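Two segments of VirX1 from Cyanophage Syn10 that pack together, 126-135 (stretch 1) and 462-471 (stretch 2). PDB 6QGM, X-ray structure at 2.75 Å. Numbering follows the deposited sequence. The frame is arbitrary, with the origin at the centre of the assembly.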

ATOM      1  N   PRO B 126       5.897 -29.178 -20.294  1.00 54.26           N
ATOM      2  CA  PRO B 126       5.449 -29.605 -18.969  1.00 54.68           C
ATOM      3  C   PRO B 126       5.967 -28.655 -17.896  1.00 52.73           C
ATOM      4  O   PRO B 126       6.871 -27.860 -18.161  1.00 52.47           O
ATOM      5  CB  PRO B 126       6.065 -31.004 -18.810  1.00 55.72           C
ATOM      6  CG  PRO B 126       7.271 -30.970 -19.717  1.00 55.54           C
ATOM      7  CD  PRO B 126       6.822 -30.147 -20.909  1.00 55.56           C
ATOM      8  N   PRO B 127       5.412 -28.714 -16.660  1.00 51.38           N
ATOM      9  CA  PRO B 127       5.804 -27.791 -15.582  1.00 50.91           C
ATOM     10  C   PRO B 127       7.323 -27.607 -15.360  1.00 50.16           C
ATOM     11  O   PRO B 127       7.733 -26.498 -15.035  1.00 49.57           O
ATOM     12  CB  PRO B 127       5.142 -28.423 -14.348  1.00 51.28           C
ATOM     13  CG  PRO B 127       3.919 -29.142 -14.893  1.00 51.41           C
ATOM     14  CD  PRO B 127       4.344 -29.645 -16.257  1.00 50.82           C
ATOM     15  N   GLU B 128       8.135 -28.652 -15.562  1.00 48.56           N
ATOM     16  CA  GLU B 128       9.597 -28.587 -15.321  1.00 48.07           C
ATOM     17  C   GLU B 128      10.275 -27.665 -16.342  1.00 47.51           C
ATOM     18  O   GLU B 128      11.470 -27.381 -16.142  1.00 48.62           O
ATOM     19  CB  GLU B 128      10.251 -29.972 -15.355  1.00 49.70           C
ATOM     20  CG  GLU B 128      10.066 -30.734 -16.651  1.00 51.86           C
ATOM     21  CD  GLU B 128       8.857 -31.678 -16.672  1.00 51.72           C
ATOM     22  OE1 GLU B 128       7.887 -31.428 -15.895  1.00 50.45           O
ATOM     23  OE2 GLU B 128       8.871 -32.658 -17.487  1.00 50.20           O
ATOM     24  N   THR B 129       9.572 -27.216 -17.389  1.00 47.05           N
ATOM     25  CA  THR B 129      10.161 -26.394 -18.480  1.00 46.54           C
ATOM     26  C   THR B 129      10.141 -24.901 -18.129  1.00 47.36           C
ATOM     27  O   THR B 129      10.917 -24.153 -18.794  1.00 50.46           O
ATOM     28  CB  THR B 129       9.500 -26.616 -19.846  1.00 46.05           C
ATOM     29  OG1 THR B 129       8.127 -26.220 -19.766  1.00 45.18           O
ATOM     30  CG2 THR B 129       9.652 -28.051 -20.318  1.00 46.11           C
ATOM     31  N   PHE B 130       9.319 -24.456 -17.168  1.00 44.78           N
ATOM     32  CA  PHE B 130       9.275 -23.024 -16.767  1.00 44.42           C
ATOM     33  C   PHE B 130      10.681 -22.581 -16.348  1.00 47.04           C
ATOM     34  O   PHE B 130      11.165 -21.527 -16.854  1.00 49.35           O
ATOM     35  CB  PHE B 130       8.281 -22.727 -15.645  1.00 42.46           C
ATOM     36  CG  PHE B 130       8.388 -21.306 -15.142  1.00 41.48           C
ATOM     37  CD1 PHE B 130       7.880 -20.254 -15.885  1.00 40.56           C
ATOM     38  CD2 PHE B 130       9.057 -21.019 -13.953  1.00 42.25           C
ATOM     39  CE1 PHE B 130       8.011 -18.951 -15.433  1.00 42.03           C
ATOM     40  CE2 PHE B 130       9.167 -19.716 -13.493  1.00 42.74           C
ATOM     41  CZ  PHE B 130       8.651 -18.683 -14.242  1.00 42.55           C
ATOM     42  N   ALA B 131      11.329 -23.347 -15.457  1.00 45.04           N
ATOM     43  CA  ALA B 131      12.648 -22.983 -14.892  1.00 44.25           C
ATOM     44  C   ALA B 131      13.679 -22.897 -16.036  1.00 45.10           C
ATOM     45  O   ALA B 131      14.433 -21.910 -16.094  1.00 43.13           O
ATOM     46  CB  ALA B 131      13.042 -23.985 -13.835  1.00 42.58           C
ATOM     47  N   ARG B 132      13.688 -23.898 -16.924  1.00 45.32           N
ATOM     48  CA  ARG B 132      14.583 -23.960 -18.100  1.00 46.06           C
ATOM     49  C   ARG B 132      14.351 -22.730 -18.963  1.00 48.29           C
ATOM     50  O   ARG B 132      15.322 -22.201 -19.496  1.00 53.14           O
ATOM     51  CB  ARG B 132      14.299 -25.200 -18.943  1.00 46.63           C
ATOM     52  CG  ARG B 132      14.198 -26.484 -18.143  1.00 47.00           C
ATOM     53  CD  ARG B 132      14.925 -27.595 -18.846  1.00 50.20           C
ATOM     54  NE  ARG B 132      14.604 -28.868 -18.222  1.00 50.24           N
ATOM     55  CZ  ARG B 132      13.727 -29.743 -18.684  1.00 52.38           C
ATOM     56  NH1 ARG B 132      13.069 -29.516 -19.813  1.00 55.90           N
ATOM     57  NH2 ARG B 132      13.528 -30.866 -18.019  1.00 52.15           N
ATOM     58  N   PHE B 133      13.091 -22.318 -19.099  1.00 48.94           N
ATOM     59  CA  PHE B 133      12.661 -21.256 -20.033  1.00 49.33           C
ATOM     60  C   PHE B 133      13.003 -19.880 -19.462  1.00 51.12           C
ATOM     61  O   PHE B 133      12.952 -18.933 -20.231  1.00 59.87           O
ATOM     62  CB  PHE B 133      11.167 -21.374 -20.332  1.00 49.51           C
ATOM     63  CG  PHE B 133      10.654 -20.428 -21.392  1.00 51.14           C
ATOM     64  CD1 PHE B 133      10.775 -20.735 -22.740  1.00 53.87           C
ATOM     65  CD2 PHE B 133      10.055 -19.229 -21.045  1.00 50.22           C
ATOM     66  CE1 PHE B 133      10.307 -19.858 -23.712  1.00 56.27           C
ATOM     67  CE2 PHE B 133       9.581 -18.366 -22.021  1.00 52.73           C
ATOM     68  CZ  PHE B 133       9.706 -18.674 -23.352  1.00 53.79           C
ATOM     69  N   VAL B 134      13.330 -19.744 -18.179  1.00 51.51           N
ATOM     70  CA  VAL B 134      13.566 -18.391 -17.580  1.00 51.22           C
ATOM     71  C   VAL B 134      14.922 -18.318 -16.879  1.00 49.53           C
ATOM     72  O   VAL B 134      15.349 -17.193 -16.571  1.00 51.01           O
ATOM     73  CB  VAL B 134      12.441 -17.981 -16.618  1.00 52.36           C
ATOM     74  CG1 VAL B 134      11.106 -17.943 -17.344  1.00 52.42           C
ATOM     75  CG2 VAL B 134      12.395 -18.881 -15.382  1.00 51.52           C
ATOM     76  N   ASN B 135      15.591 -19.454 -16.663  1.00 47.05           N
ATOM     77  CA  ASN B 135      16.853 -19.508 -15.879  1.00 45.66           C
ATOM     78  C   ASN B 135      17.703 -20.658 -16.418  1.00 45.90           C
ATOM     79  O   ASN B 135      17.225 -21.800 -16.462  1.00 45.71           O
ATOM     80  CB  ASN B 135      16.575 -19.608 -14.377  1.00 45.44           C
ATOM     81  CG  ASN B 135      17.843 -19.674 -13.571  1.00 45.58           C
ATOM     82  OD1 ASN B 135      18.762 -20.399 -13.954  1.00 47.11           O
ATOM     83  ND2 ASN B 135      17.893 -18.933 -12.459  1.00 43.37           N
TER
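Stretch 2, residues 462-471: ISFIIAGHGL

Residues 462-468 of stretch 2 form a helix that lies across stretch 1 roughly antiparallel to its short, weakly bonded helix at about 129-134: the two N-to-C directions differ by 144°, and the axes approach to 9.7 Å. The start of stretch 1 therefore meets the end of stretch 2. Pro126 stays clear of the contact but opens a type I turn, its O accepting bonds from Thr129 N (2.9 Å) and Thr129 OG1 (2.6 Å). Pro127, next in that turn, points toward stretch 2, with its CB 3.4 Å from Ala467 O and its CG 4.1 Å from Gly470 CA; its CA is 5.1 Å from Gly468 CA. Gly470 has positive phi and closes the helix in a Schellman motif. Glu128 points away. Phe130 (chi1 t) reaches across, its CG 3.7 Å from Ala467 CB and its CZ 4.0 Å from Ser463 CB. Its edge meets the face of Phe464, Phe130 CE2 to Phe464 CD1 at 3.7 Å, with ring centroids 5.3 Å apart and planes at 66°. Ala131 CA lies at the edge of the Phe464 ring, 4.0 Å from Phe464 CE1, while Arg132 points away. One turn on from Phe130, Val134 CG2 packs 3.6 Å from Phe464 CE1. No hydrogen bond links the stretches; the contact, burying 350 Å² in total, rests on packing.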

ATOM      1  N   ILE B 462       7.936 -17.344  -5.962  1.00 56.81           N
ATOM      2  CA  ILE B 462       6.564 -17.917  -6.038  1.00 56.59           C
ATOM      3  C   ILE B 462       6.355 -18.508  -7.437  1.00 53.66           C
ATOM      4  O   ILE B 462       5.755 -19.607  -7.532  1.00 54.16           O
ATOM      5  CB  ILE B 462       5.499 -16.861  -5.678  1.00 59.73           C
ATOM      6  CG1 ILE B 462       5.457 -16.638  -4.160  1.00 61.44           C
ATOM      7  CG2 ILE B 462       4.126 -17.266  -6.216  1.00 60.13           C
ATOM      8  CD1 ILE B 462       4.772 -15.357  -3.747  1.00 61.54           C
ATOM      9  N   SER B 463       6.818 -17.815  -8.476  1.00 51.34           N
ATOM     10  CA  SER B 463       6.601 -18.224  -9.883  1.00 51.62           C
ATOM     11  C   SER B 463       7.126 -19.653 -10.100  1.00 50.28           C
ATOM     12  O   SER B 463       6.389 -20.452 -10.698  1.00 49.96           O
ATOM     13  CB  SER B 463       7.202 -17.235 -10.839  1.00 52.98           C
ATOM     14  OG  SER B 463       6.384 -16.088 -10.926  1.00 57.74           O
ATOM     15  N   PHE B 464       8.314 -19.988  -9.588  1.00 47.66           N
ATOM     16  CA  PHE B 464       8.928 -21.323  -9.800  1.00 48.08           C
ATOM     17  C   PHE B 464       8.109 -22.410  -9.085  1.00 47.22           C
ATOM     18  O   PHE B 464       7.990 -23.524  -9.604  1.00 46.62           O
ATOM     19  CB  PHE B 464      10.370 -21.347  -9.298  1.00 49.20           C
ATOM     20  CG  PHE B 464      11.317 -20.494 -10.099  1.00 47.87           C
ATOM     21  CD1 PHE B 464      11.874 -20.956 -11.281  1.00 47.35           C
ATOM     22  CD2 PHE B 464      11.620 -19.212  -9.672  1.00 48.56           C
ATOM     23  CE1 PHE B 464      12.730 -20.154 -12.017  1.00 48.14           C
ATOM     24  CE2 PHE B 464      12.480 -18.411 -10.406  1.00 49.02           C
ATOM     25  CZ  PHE B 464      13.014 -18.877 -11.589  1.00 49.47           C
ATOM     26  N   ILE B 465       7.561 -22.087  -7.921  1.00 49.47           N
ATOM     27  CA  ILE B 465       6.824 -23.034  -7.031  1.00 50.28           C
ATOM     28  C   ILE B 465       5.443 -23.349  -7.633  1.00 48.16           C
ATOM     29  O   ILE B 465       5.153 -24.548  -7.811  1.00 50.22           O
ATOM     30  CB  ILE B 465       6.724 -22.459  -5.605  1.00 52.98           C
ATOM     31  CG1 ILE B 465       8.103 -22.172  -5.004  1.00 53.43           C
ATOM     32  CG2 ILE B 465       5.917 -23.390  -4.706  1.00 55.23           C
ATOM     33  CD1 ILE B 465       9.091 -23.312  -5.113  1.00 53.00           C
ATOM     34  N   ILE B 466       4.634 -22.338  -7.951  1.00 46.32           N
ATOM     35  CA  ILE B 466       3.270 -22.551  -8.529  1.00 48.09           C
ATOM     36  C   ILE B 466       3.370 -23.090  -9.970  1.00 46.11           C
ATOM     37  O   ILE B 466       2.489 -23.887 -10.357  1.00 45.45           O
ATOM     38  CB  ILE B 466       2.377 -21.294  -8.414  1.00 48.97           C
ATOM     39  CG1 ILE B 466       2.891 -20.119  -9.243  1.00 49.68           C
ATOM     40  CG2 ILE B 466       2.180 -20.912  -6.954  1.00 49.97           C
ATOM     41  CD1 ILE B 466       2.005 -18.904  -9.192  1.00 49.56           C
ATOM     42  N   ALA B 467       4.410 -22.718 -10.721  1.00 45.56           N
ATOM     43  CA  ALA B 467       4.735 -23.315 -12.044  1.00 46.30           C
ATOM     44  C   ALA B 467       4.948 -24.824 -11.887  1.00 47.13           C
ATOM     45  O   ALA B 467       4.303 -25.594 -12.644  1.00 49.00           O
ATOM     46  CB  ALA B 467       5.951 -22.666 -12.661  1.00 44.27           C
ATOM     47  N   GLY B 468       5.816 -25.221 -10.941  1.00 46.50           N
ATOM     48  CA  GLY B 468       6.181 -26.625 -10.668  1.00 46.32           C
ATOM     49  C   GLY B 468       5.000 -27.427 -10.175  1.00 49.29           C
ATOM     50  O   GLY B 468       4.983 -28.653 -10.413  1.00 54.57           O
ATOM     51  N   HIS B 469       4.051 -26.778  -9.500  1.00 48.46           N
ATOM     52  CA  HIS B 469       2.819 -27.433  -8.985  1.00 50.23           C
ATOM     53  C   HIS B 469       1.775 -27.535 -10.102  1.00 50.69           C
ATOM     54  O   HIS B 469       0.714 -28.105  -9.847  1.00 52.34           O
ATOM     55  CB  HIS B 469       2.283 -26.684  -7.762  1.00 52.25           C
ATOM     56  CG  HIS B 469       2.939 -27.065  -6.475  1.00 55.00           C
ATOM     57  ND1 HIS B 469       3.315 -28.361  -6.184  1.00 55.87           N
ATOM     58  CD2 HIS B 469       3.249 -26.333  -5.380  1.00 55.64           C
ATOM     59  CE1 HIS B 469       3.842 -28.401  -4.977  1.00 56.34           C
ATOM     60  NE2 HIS B 469       3.814 -27.163  -4.459  1.00 56.07           N
ATOM     61  N   GLY B 470       2.063 -26.980 -11.282  1.00 49.96           N
ATOM     62  CA  GLY B 470       1.264 -27.144 -12.513  1.00 48.67           C
ATOM     63  C   GLY B 470       0.250 -26.033 -12.709  1.00 46.55           C
ATOM     64  O   GLY B 470      -0.745 -26.269 -13.380  1.00 46.57           O
ATOM     65  N   LEU B 471       0.511 -24.847 -12.181  1.00 46.71           N
ATOM     66  CA  LEU B 471      -0.357 -23.658 -12.402  1.00 47.24           C
ATOM     67  C   LEU B 471       0.241 -22.771 -13.506  1.00 45.69           C
ATOM     68  O   LEU B 471       1.442 -22.790 -13.697  1.00 46.17           O
ATOM     69  CB  LEU B 471      -0.509 -22.903 -11.075  1.00 47.57           C
ATOM     70  CG  LEU B 471      -1.167 -23.676  -9.938  1.00 47.55           C
ATOM     71  CD1 LEU B 471      -0.762 -23.115  -8.588  1.00 47.69           C
ATOM     72  CD2 LEU B 471      -2.667 -23.665 -10.081  1.00 47.77           C
TER